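PDB 5UR2: bifunctional protein PutA from Bdellovibrio bacteriovorus, which probably catalyses both steps of proline breakdown to glutamate, pairing an FAD-dependent proline dehydrogenase with an NAD-dependent glutamate semialdehyde dehydrogenase. Local coordinates for residues K137-V142 against P180-D185. Numbering follows the deposited sequence.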
loop_
_atom_site.group_PDB
_atom_site.type_symbol
_atom_site.label_atom_id
_atom_site.label_comp_id
_atom_site.label_asym_id
_atom_site.label_seq_id
_atom_site.Cartn_x
_atom_site.Cartn_y
_atom_site.Cartn_z
ATOM N N LYS B 137 -23.419 31.017 -56.810
ATOM C CA LYS B 137 -24.679 30.313 -56.533
ATOM C C LYS B 137 -24.721 29.665 -55.153
ATOM O O LYS B 137 -25.328 28.610 -54.989
ATOM C CB LYS B 137 -24.977 29.246 -57.590
ATOM C CG LYS B 137 -24.946 29.662 -59.038
ATOM C CD LYS B 137 -25.857 30.831 -59.289
ATOM C CE LYS B 137 -26.282 30.811 -60.741
ATOM N NZ LYS B 137 -27.134 29.601 -60.983
ATOM N N MET B 138 -24.125 30.308 -54.154
ATOM C CA MET B 138 -24.174 29.839 -52.774
ATOM C C MET B 138 -24.571 30.989 -51.866
ATOM O O MET B 138 -24.087 32.115 -52.036
ATOM C CB MET B 138 -22.804 29.293 -52.302
ATOM C CG MET B 138 -22.314 28.033 -53.003
ATOM S SD MET B 138 -20.773 27.380 -52.311
ATOM C CE MET B 138 -19.590 28.668 -52.702
ATOM N N THR B 139 -25.421 30.705 -50.881
ATOM C CA THR B 139 -25.746 31.714 -49.886
ATOM C C THR B 139 -24.978 31.403 -48.599
ATOM O O THR B 139 -24.033 30.605 -48.605
ATOM C CB THR B 139 -27.272 31.806 -49.692
ATOM O OG1 THR B 139 -27.569 32.786 -48.688
ATOM C CG2 THR B 139 -27.864 30.474 -49.286
ATOM N N PHE B 140 -25.383 32.015 -47.487
ATOM C CA PHE B 140 -24.550 32.017 -46.297
ATOM C C PHE B 140 -25.429 32.124 -45.062
ATOM O O PHE B 140 -26.593 32.521 -45.138
ATOM C CB PHE B 140 -23.552 33.189 -46.331
ATOM C CG PHE B 140 -24.211 34.554 -46.280
ATOM C CD1 PHE B 140 -24.569 35.132 -45.052
ATOM C CD2 PHE B 140 -24.502 35.248 -47.449
ATOM C CE1 PHE B 140 -25.187 36.381 -45.004
ATOM C CE2 PHE B 140 -25.120 36.498 -47.411
ATOM C CZ PHE B 140 -25.458 37.069 -46.199
ATOM N N THR B 141 -24.845 31.799 -43.915
ATOM C CA THR B 141 -25.381 32.217 -42.629
ATOM C C THR B 141 -24.202 32.725 -41.822
ATOM O O THR B 141 -23.174 32.044 -41.742
ATOM C CB THR B 141 -26.135 31.093 -41.895
ATOM O OG1 THR B 141 -26.684 31.611 -40.673
ATOM C CG2 THR B 141 -25.237 29.889 -41.580
ATOM N N VAL B 142 -24.311 33.974 -41.299
ATOM C CA VAL B 142 -23.193 34.617 -40.613
ATOM C C VAL B 142 -23.250 34.322 -39.121
ATOM O O VAL B 142 -24.313 34.413 -38.491
ATOM C CB VAL B 142 -23.177 36.133 -40.880
ATOM C CG1 VAL B 142 -22.117 36.783 -40.032
ATOM C CG2 VAL B 142 -22.876 36.406 -42.338
ATOM N N PRO B 180 -32.003 33.320 -58.078
ATOM C CA PRO B 180 -33.146 32.467 -57.692
ATOM C C PRO B 180 -32.760 31.127 -57.097
ATOM O O PRO B 180 -33.520 30.596 -56.273
ATOM C CB PRO B 180 -33.925 32.301 -59.002
ATOM C CG PRO B 180 -33.507 33.445 -59.849
ATOM C CD PRO B 180 -32.109 33.813 -59.461
ATOM N N GLN B 181 -31.631 30.540 -57.519
ATOM C CA GLN B 181 -31.219 29.268 -56.935
ATOM C C GLN B 181 -31.025 29.386 -55.423
ATOM O O GLN B 181 -31.263 28.419 -54.691
ATOM C CB GLN B 181 -29.940 28.753 -57.608
ATOM C CG GLN B 181 -29.489 27.382 -57.090
ATOM C CD GLN B 181 -28.364 26.744 -57.895
ATOM O OE1 GLN B 181 -27.969 27.249 -58.949
ATOM N NE2 GLN B 181 -27.798 25.656 -57.359
ATOM N N ILE B 182 -30.632 30.562 -54.932
ATOM C CA ILE B 182 -30.396 30.757 -53.507
ATOM C C ILE B 182 -31.408 31.686 -52.850
ATOM O O ILE B 182 -31.571 31.620 -51.623
ATOM C CB ILE B 182 -28.971 31.281 -53.243
ATOM C CG1 ILE B 182 -28.792 32.654 -53.895
ATOM C CG2 ILE B 182 -27.941 30.278 -53.743
ATOM C CD1 ILE B 182 -27.408 33.281 -53.703
ATOM N N ASP B 183 -32.106 32.530 -53.613
ATOM C CA ASP B 183 -32.978 33.547 -53.039
ATOM C C ASP B 183 -34.450 33.162 -53.100
ATOM O O ASP B 183 -35.302 33.977 -52.734
ATOM C CB ASP B 183 -32.782 34.897 -53.754
ATOM C CG ASP B 183 -31.372 35.462 -53.592
ATOM O OD1 ASP B 183 -30.667 35.067 -52.646
ATOM O OD2 ASP B 183 -30.970 36.317 -54.410
ATOM N N ARG B 184 -34.770 31.958 -53.575
ATOM C CA ARG B 184 -36.144 31.487 -53.690
ATOM C C ARG B 184 -36.186 29.995 -53.384
ATOM O O ARG B 184 -35.261 29.262 -53.734
ATOM C CB ARG B 184 -36.700 31.708 -55.111
ATOM C CG ARG B 184 -36.542 33.110 -55.664
ATOM C CD ARG B 184 -37.309 33.275 -56.971
ATOM N NE ARG B 184 -38.741 33.064 -56.775
ATOM C CZ ARG B 184 -39.584 34.009 -56.370
ATOM N NH1 ARG B 184 -39.135 35.232 -56.119
ATOM N NH2 ARG B 184 -40.872 33.729 -56.207
ATOM N N ASP B 185 -37.293 29.540 -52.786
ATOM C CA ASP B 185 -37.594 28.116 -52.700
ATOM C C ASP B 185 -38.833 27.827 -53.555
ATOM O O ASP B 185 -39.156 28.589 -54.484
ATOM C CB ASP B 185 -37.745 27.679 -51.230
ATOM C CG ASP B 185 -38.981 28.255 -50.543
ATOM O OD1 ASP B 185 -39.716 29.064 -51.152
ATOM O OD2 ASP B 185 -39.213 27.894 -49.361
#
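K137 meets Q181 and I182 of the short helix 180-183. Its side chain crosses that of Q181 at about a right angle. The chain bends at chi2 and again at chi4 (66°), the last turn placing NZ beside the Q181 amide. K137 NZ gives a weak hydrogen bond to Q181 OE1, at 3.2 Å, and K137 CB lies 3.8 Å from the same oxygen. Q181 NE2 has its strongest partner in the carbonyl O of Y398, and also bonds to that of V394. The backbone of K137 also takes part, since K137 O is 3.3 Å from I182 CG2. K137 has positive phi and is the C-prime residue of the Schellman motif that ends helix 123-135.

The CA–CB bond of M138 points away from the helix, and its backbone meets I182. M138 N is 3.8 Å from I182 CG2, and M138 O is 3.9 Å from I182 CD1. T139 CB points toward the helix and is 4.0 Å from I182 CB. The two side chains lie alongside each other, running opposite ways. I182 CG2, anti to its own carbonyl carbon, also lies against T139 N.

Strand 138-144 is the first strand of the proline dehydrogenase barrel and pairs with strand 400-406 through T139 and T141. I182 also touches R134, which forms a salt bridge with D183. The contact sets helix 180-183 against the start of this strand. The I182 methyls pack mostly on backbone, with T139 alongside. K137 and Q181 form a second, polar half, where the weak bond probably adds little to the anchoring of Q181 by Y398 and V394.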